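PDB 3L2A: polymerase cofactor VP35, which binds RNA and serves the viral polymerase as a cofactor, and through its interferon inhibitory domain probably helps the virus evade the host interferon response. Local coordinates for residues E15-H20 against Q30-I35; H49-A54 against T70-I75. All coordinates share one frame; numbering follows the deposited sequence. Where two conformers were deposited one is given.

Contact 1: E15-H20 against Q30-I35; sequences EIMYDH and QLVQVI
Met-17 and Val-32 mark where two helical segments, 15-19 and 30-35, come nearest, their CA atoms 6.8 Å apart. The segment axes pass at 10.0 Å and their N-to-C directions differ by 162°, so the pair is antiparallel with a shallow tilt; the contacts within 4.5 Å across the segments run between side chains.

Val-32 lies between Met-17 and Tyr-18: both methyls touch Met-17, and CG1 also meets the tyrosine ring. CG2 lies 3.7 Å from CB of Met-17, the root of that side chain, and the two side chains run past each other in opposite senses. Beyond CG the Met-17 chain is extended, which carries SD alongside the same valine to 4.0 Å from Val-32 CG1. That methyl is 3.6 Å from Tyr-18 CE1, set obliquely to the ring, while Val-32 CB sits in the ring plane at its edge.

The first bond of the Tyr-18 side chain points neither at the partner helix nor away from it, yet the ring carries the hydroxyl across. There Gln-33 NE2 lies 2.7 Å from Tyr-18 OH, close to the ring plane. The N-H points poorly at the oxygen, at only 121°, so the bond is weak despite its short length; the amide is turned 59° from the ring. The same NE2 makes another weak hydrogen bond to the carbonyl of His-29, whose ring packs edge-to-face with Tyr-18.

Leu-66 of helix 62-72 touches both Met-17 and Val-32, placing this hairpin of helices against the rest of the helical part of the domain. The chemistry is thus graded: buried apolar packing of Met-17 and Val-32 passes into a partly exposed polar margin, whose badly aimed Tyr-18 to Gln-33 bond probably adds little direction.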
loop_
_atom_site.group_PDB
_atom_site.type_symbol
_atom_site.label_atom_id
_atom_site.label_comp_id
_atom_site.label_asym_id
_atom_site.label_seq_id
_atom_site.Cartn_x
_atom_site.Cartn_y
_atom_site.Cartn_z
ATOM N N GLU A 15 -7.104 -2.386 10.300
ATOM C CA GLU A 15 -7.322 -1.629 11.523
ATOM C C GLU A 15 -6.058 -1.537 12.346
ATOM O O GLU A 15 -5.704 -0.448 12.805
ATOM C CB GLU A 15 -8.463 -2.252 12.328
ATOM C CG GLU A 15 -9.818 -2.042 11.680
ATOM C CD GLU A 15 -10.960 -2.723 12.453
ATOM O OE1 GLU A 15 -10.670 -3.461 13.424
ATOM O OE2 GLU A 15 -12.146 -2.495 12.090
ATOM N N ILE A 16 -5.341 -2.653 12.506
ATOM C CA ILE A 16 -4.039 -2.635 13.198
ATOM C C ILE A 16 -3.057 -1.659 12.523
ATOM O O ILE A 16 -2.353 -0.886 13.189
ATOM C CB ILE A 16 -3.401 -4.051 13.235
ATOM C CG1 ILE A 16 -4.148 -4.930 14.252
ATOM C CG2 ILE A 16 -1.905 -3.994 13.572
ATOM C CD1 ILE A 16 -3.779 -6.404 14.176
ATOM N N MET A 17 -2.991 -1.720 11.199
ATOM C CA MET A 17 -2.023 -0.875 10.476
ATOM C C MET A 17 -2.428 0.604 10.557
ATOM O O MET A 17 -1.569 1.494 10.727
ATOM C CB MET A 17 -1.866 -1.351 9.030
ATOM C CG MET A 17 -1.185 -2.716 8.951
ATOM S SD MET A 17 -1.141 -3.261 7.243
ATOM C CE MET A 17 0.073 -4.588 7.361
ATOM N N TYR A 18 -3.728 0.888 10.433
ATOM C CA TYR A 18 -4.225 2.271 10.565
ATOM C C TYR A 18 -4.019 2.837 11.965
ATOM O O TYR A 18 -3.823 4.045 12.136
ATOM C CB TYR A 18 -5.711 2.368 10.213
ATOM C CG TYR A 18 -6.055 2.646 8.769
ATOM C CD1 TYR A 18 -5.299 2.130 7.731
ATOM C CD2 TYR A 18 -7.181 3.411 8.444
ATOM C CE1 TYR A 18 -5.637 2.362 6.401
ATOM C CE2 TYR A 18 -7.526 3.658 7.112
ATOM C CZ TYR A 18 -6.742 3.132 6.096
ATOM O OH TYR A 18 -7.090 3.343 4.777
ATOM N N ASP A 19 -4.043 1.969 12.968
ATOM C CA ASP A 19 -3.942 2.369 14.376
ATOM C C ASP A 19 -2.638 3.100 14.668
ATOM O O ASP A 19 -2.575 3.938 15.565
ATOM C CB ASP A 19 -4.058 1.124 15.287
ATOM C CG ASP A 19 -5.499 0.773 15.640
ATOM O OD1 ASP A 19 -6.436 1.537 15.321
ATOM O OD2 ASP A 19 -5.701 -0.302 16.250
ATOM N N HIS A 20 -1.566 2.776 13.955
ATOM C CA HIS A 20 -0.322 3.475 14.225
ATOM C C HIS A 20 0.207 4.311 13.057
ATOM O O HIS A 20 1.402 4.592 12.987
ATOM C CB HIS A 20 0.748 2.541 14.808
ATOM C CG HIS A 20 0.601 2.306 16.281
ATOM N ND1 HIS A 20 0.876 3.279 17.220
ATOM C CD2 HIS A 20 0.215 1.210 16.977
ATOM C CE1 HIS A 20 0.657 2.793 18.430
ATOM N NE2 HIS A 20 0.255 1.541 18.310
ATOM N N GLN A 30 -3.141 4.507 1.839
ATOM C CA GLN A 30 -3.444 3.864 0.557
ATOM C C GLN A 30 -2.654 2.559 0.422
ATOM O O GLN A 30 -3.198 1.523 -0.028
ATOM C CB GLN A 30 -3.172 4.794 -0.628
ATOM C CG GLN A 30 -3.602 4.194 -1.950
ATOM C CD GLN A 30 -5.097 3.944 -2.032
ATOM O OE1 GLN A 30 -5.544 2.795 -2.174
ATOM N NE2 GLN A 30 -5.876 5.007 -1.925
ATOM N N LEU A 31 -1.386 2.594 0.847
ATOM C CA LEU A 31 -0.551 1.376 0.823
ATOM C C LEU A 31 -1.106 0.253 1.676
ATOM O O LEU A 31 -1.074 -0.898 1.244
ATOM C CB LEU A 31 0.901 1.696 1.185
ATOM C CG LEU A 31 1.885 0.524 1.052
ATOM C CD1 LEU A 31 1.886 -0.180 -0.319
ATOM C CD2 LEU A 31 3.259 0.998 1.435
ATOM N N VAL A 32 -1.644 0.573 2.861
ATOM C CA VAL A 32 -2.277 -0.451 3.717
ATOM C C VAL A 32 -3.421 -1.110 2.946
ATOM O O VAL A 32 -3.553 -2.320 2.939
ATOM C CB VAL A 32 -2.800 0.193 4.994
ATOM C CG1 VAL A 32 -3.827 -0.734 5.748
ATOM C CG2 VAL A 32 -1.618 0.576 5.922
ATOM N N GLN A 33 -4.247 -0.294 2.281
ATOM C CA GLN A 33 -5.367 -0.869 1.512
ATOM C C GLN A 33 -4.897 -1.793 0.387
ATOM O O GLN A 33 -5.481 -2.870 0.170
ATOM C CB GLN A 33 -6.233 0.246 0.944
ATOM C CG GLN A 33 -6.794 1.114 2.027
ATOM C CD GLN A 33 -7.431 2.366 1.466
ATOM O OE1 GLN A 33 -8.227 2.299 0.530
ATOM N NE2 GLN A 33 -7.098 3.510 2.048
ATOM N N VAL A 34 -3.847 -1.372 -0.304
ATOM C CA VAL A 34 -3.278 -2.119 -1.431
ATOM C C VAL A 34 -2.728 -3.445 -0.911
ATOM O O VAL A 34 -2.991 -4.499 -1.482
ATOM C CB VAL A 34 -2.179 -1.296 -2.141
ATOM C CG1 VAL A 34 -1.327 -2.178 -3.086
ATOM C CG2 VAL A 34 -2.797 -0.067 -2.922
ATOM N N ILE A 35 -1.990 -3.379 0.191
ATOM C CA ILE A 35 -1.369 -4.590 0.796
ATOM C C ILE A 35 -2.441 -5.522 1.299
ATOM O O ILE A 35 -2.364 -6.747 1.092
ATOM C CB ILE A 35 -0.431 -4.156 1.938
ATOM C CG1 ILE A 35 0.846 -3.540 1.325
ATOM C CG2 ILE A 35 -0.106 -5.319 2.899
ATOM C CD1 ILE A 35 1.807 -2.908 2.403
#

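Contact 2: H49-A54 against T70-I75; sequences HAEFQA and TKRVPI. With ACY (acetic acid), chain C.
A stretched ion pair spans this contact: OE1 of Glu-51 and NH1 of Arg-72 are 3.5 Å apart, long for a salt bridge, although the N-H aims almost straight at the oxygen, at 164°. The hydrogen bond within it is accordingly weak, and the pair is doubtful to the extent that it describes one of two modelled Arg-72 conformers. In that conformer OE1 lies in the guanidinium plane at its edge, but the carboxylate is rotated 60° from that plane, so the two groups do not form the flat, two-pronged pairing. The same oxygen is also 3.5 Å from Arg-72 CD.

Two different chain shapes produce this meeting. The first torsion of Glu-51, with CG anti to the carbonyl carbon, sets CG 4.0 Å from Val-73 CG2, an apolar touch nearer the glutamate backbone. A bend at the second torsion (chi2 -72°) then turns the carboxylate to Arg-72, which is extended from CG to NE and crosses it at a slant.

In the fold, this is where helix 45-57 meets the C-terminal end of helix 62-72 within the helical part of the domain. Glu-51 touches both the last helical residue, Arg-72, and the first to leave helical geometry, Val-73. Ile-69, earlier on the same helix, also packs on Glu-51.

On another side of helix 45-57, His-49 NE2 donates a nearly straight hydrogen bond of 3.0 Å to OXT of an acetic acid molecule, probably from the crystallisation liquor. Its modelled position is doubtful, since its other oxygen sits too close to the ring.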
loop_
_atom_site.group_PDB
_atom_site.type_symbol
_atom_site.label_atom_id
_atom_site.label_comp_id
_atom_site.label_asym_id
_atom_site.label_seq_id
_atom_site.Cartn_x
_atom_site.Cartn_y
_atom_site.Cartn_z
ATOM N N HIS A 49 1.117 -9.836 8.145
ATOM C CA HIS A 49 0.979 -9.455 9.549
ATOM C C HIS A 49 2.250 -9.800 10.319
ATOM O O HIS A 49 2.722 -9.001 11.121
ATOM C CB HIS A 49 -0.275 -10.128 10.127
ATOM C CG HIS A 49 -0.540 -9.805 11.570
ATOM N ND1 HIS A 49 -1.107 -10.718 12.435
ATOM C CD2 HIS A 49 -0.358 -8.670 12.287
ATOM C CE1 HIS A 49 -1.242 -10.168 13.630
ATOM N NE2 HIS A 49 -0.780 -8.930 13.573
ATOM N N ALA A 50 2.806 -10.978 10.042
ATOM C CA ALA A 50 4.026 -11.449 10.727
ATOM C C ALA A 50 5.179 -10.508 10.427
ATOM O O ALA A 50 5.944 -10.142 11.295
ATOM C CB ALA A 50 4.373 -12.862 10.249
ATOM N N GLU A 51 5.311 -10.149 9.153
ATOM C CA GLU A 51 6.396 -9.237 8.755
ATOM C C GLU A 51 6.209 -7.833 9.346
ATOM O O GLU A 51 7.184 -7.161 9.734
ATOM C CB GLU A 51 6.464 -9.199 7.235
ATOM C CG GLU A 51 7.034 -10.482 6.687
ATOM C CD GLU A 51 8.518 -10.622 6.944
ATOM O OE1 GLU A 51 9.140 -9.677 7.483
ATOM O OE2 GLU A 51 9.062 -11.687 6.595
ATOM N N PHE A 52 4.964 -7.385 9.398
ATOM C CA PHE A 52 4.649 -6.082 10.002
ATOM C C PHE A 52 5.109 -6.100 11.455
ATOM O O PHE A 52 5.818 -5.219 11.907
ATOM C CB PHE A 52 3.150 -5.807 9.927
ATOM C CG PHE A 52 2.767 -4.422 10.374
ATOM C CD1 PHE A 52 3.166 -3.315 9.620
ATOM C CD2 PHE A 52 2.003 -4.224 11.528
ATOM C CE1 PHE A 52 2.796 -2.012 10.011
ATOM C CE2 PHE A 52 1.631 -2.931 11.932
ATOM C CZ PHE A 52 2.015 -1.825 11.161
ATOM N N GLN A 53 4.690 -7.115 12.205
ATOM C CA GLN A 53 5.071 -7.220 13.607
ATOM C C GLN A 53 6.582 -7.311 13.805
ATOM O O GLN A 53 7.138 -6.705 14.737
ATOM C CB GLN A 53 4.457 -8.486 14.190
ATOM C CG GLN A 53 3.032 -8.370 14.641
ATOM C CD GLN A 53 2.729 -9.423 15.755
ATOM O OE1 GLN A 53 3.020 -10.584 15.584
ATOM N NE2 GLN A 53 2.199 -8.980 16.897
ATOM N N ALA A 54 7.239 -8.112 12.973
ATOM C CA ALA A 54 8.677 -8.322 13.103
ATOM C C ALA A 54 9.416 -7.025 12.826
ATOM O O ALA A 54 10.423 -6.754 13.464
ATOM C CB ALA A 54 9.155 -9.415 12.184
ATOM N N THR A 70 6.652 -4.677 1.364
ATOM C CA THR A 70 6.639 -4.674 -0.124
ATOM C C THR A 70 7.913 -5.279 -0.706
ATOM O O THR A 70 7.888 -5.861 -1.790
ATOM C CB THR A 70 6.395 -3.290 -0.722
ATOM O OG1 THR A 70 7.512 -2.419 -0.483
ATOM C CG2 THR A 70 5.096 -2.677 -0.149
ATOM N N LYS A 71 8.995 -5.178 0.057
ATOM C CA LYS A 71 10.310 -5.693 -0.339
ATOM C C LYS A 71 10.558 -7.158 0.055
ATOM O O LYS A 71 11.300 -7.880 -0.627
ATOM C CB LYS A 71 11.391 -4.803 0.290
ATOM C CG LYS A 71 11.440 -3.403 -0.343
ATOM C CD LYS A 71 12.162 -2.387 0.539
ATOM C CE LYS A 71 13.621 -2.728 0.779
ATOM N NZ LYS A 71 14.196 -1.809 1.835
ATOM N N ARG A 72 9.966 -7.594 1.157
ATOM C CA ARG A 72 10.287 -8.922 1.673
ATOM C C ARG A 72 9.353 -9.987 1.113
ATOM O O ARG A 72 9.793 -11.089 0.791
ATOM C CB ARG A 72 10.277 -8.931 3.202
ATOM C CG ARG A 72 11.340 -8.035 3.809
ATOM C CD ARG A 72 11.374 -8.119 5.323
ATOM N NE ARG A 72 12.318 -7.143 5.864
ATOM C CZ ARG A 72 12.257 -6.616 7.081
ATOM N NH1 ARG A 72 11.298 -6.965 7.931
ATOM N NH2 ARG A 72 13.175 -5.739 7.452
ATOM N N VAL A 73 8.074 -9.642 0.982
ATOM C CA VAL A 73 7.042 -10.623 0.694
ATOM C C VAL A 73 6.897 -10.765 -0.822
ATOM O O VAL A 73 6.518 -9.793 -1.482
ATOM C CB VAL A 73 5.702 -10.233 1.372
ATOM C CG1 VAL A 73 4.657 -11.302 1.136
ATOM C CG2 VAL A 73 5.895 -10.009 2.894
ATOM N N PRO A 74 7.217 -11.954 -1.383
ATOM C CA PRO A 74 7.293 -12.137 -2.832
ATOM C C PRO A 74 6.125 -11.682 -3.668
ATOM O O PRO A 74 6.333 -11.288 -4.832
ATOM C CB PRO A 74 7.430 -13.659 -2.982
ATOM C CG PRO A 74 8.176 -14.068 -1.825
ATOM C CD PRO A 74 7.649 -13.187 -0.677
ATOM N N ILE A 75 4.910 -11.769 -3.127
ATOM C CA ILE A 75 3.707 -11.402 -3.900
ATOM C C ILE A 75 3.773 -9.980 -4.450
ATOM O O ILE A 75 3.211 -9.712 -5.498
ATOM C CB ILE A 75 2.380 -11.597 -3.084
ATOM C CG1 ILE A 75 1.149 -11.599 -4.002
ATOM C CG2 ILE A 75 2.229 -10.577 -1.933
ATOM C CD1 ILE A 75 1.092 -12.799 -4.920
HETATM C C ACY C . 0.493 -6.236 14.930
HETATM O O ACY C . 0.560 -6.483 13.712
HETATM O OXT ACY C . -0.194 -6.920 15.730
HETATM C CH3 ACY C . 1.298 -5.051 15.391
#

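From the N terminus, helix 10-19 runs into a turn and helix 27-41 comes back beside it; contact 1 closes this short connection, with nine residues between its segments. The chain continues through helix 45-57 and helix 62-72, and contact 2 closes that second excursion across fifteen residues. The two closures follow in series without overlapping, their centres about 13 Å apart. They nevertheless touch in space: Met-17 CG packs 4.0 Å from Phe-52 CZ, and Leu-31 CD1 lies 4.1 Å from Thr-70 CG2. The first helical pair is thereby joined to the second, while Val-34 and Leu-31 reach Val-114 of the sheet.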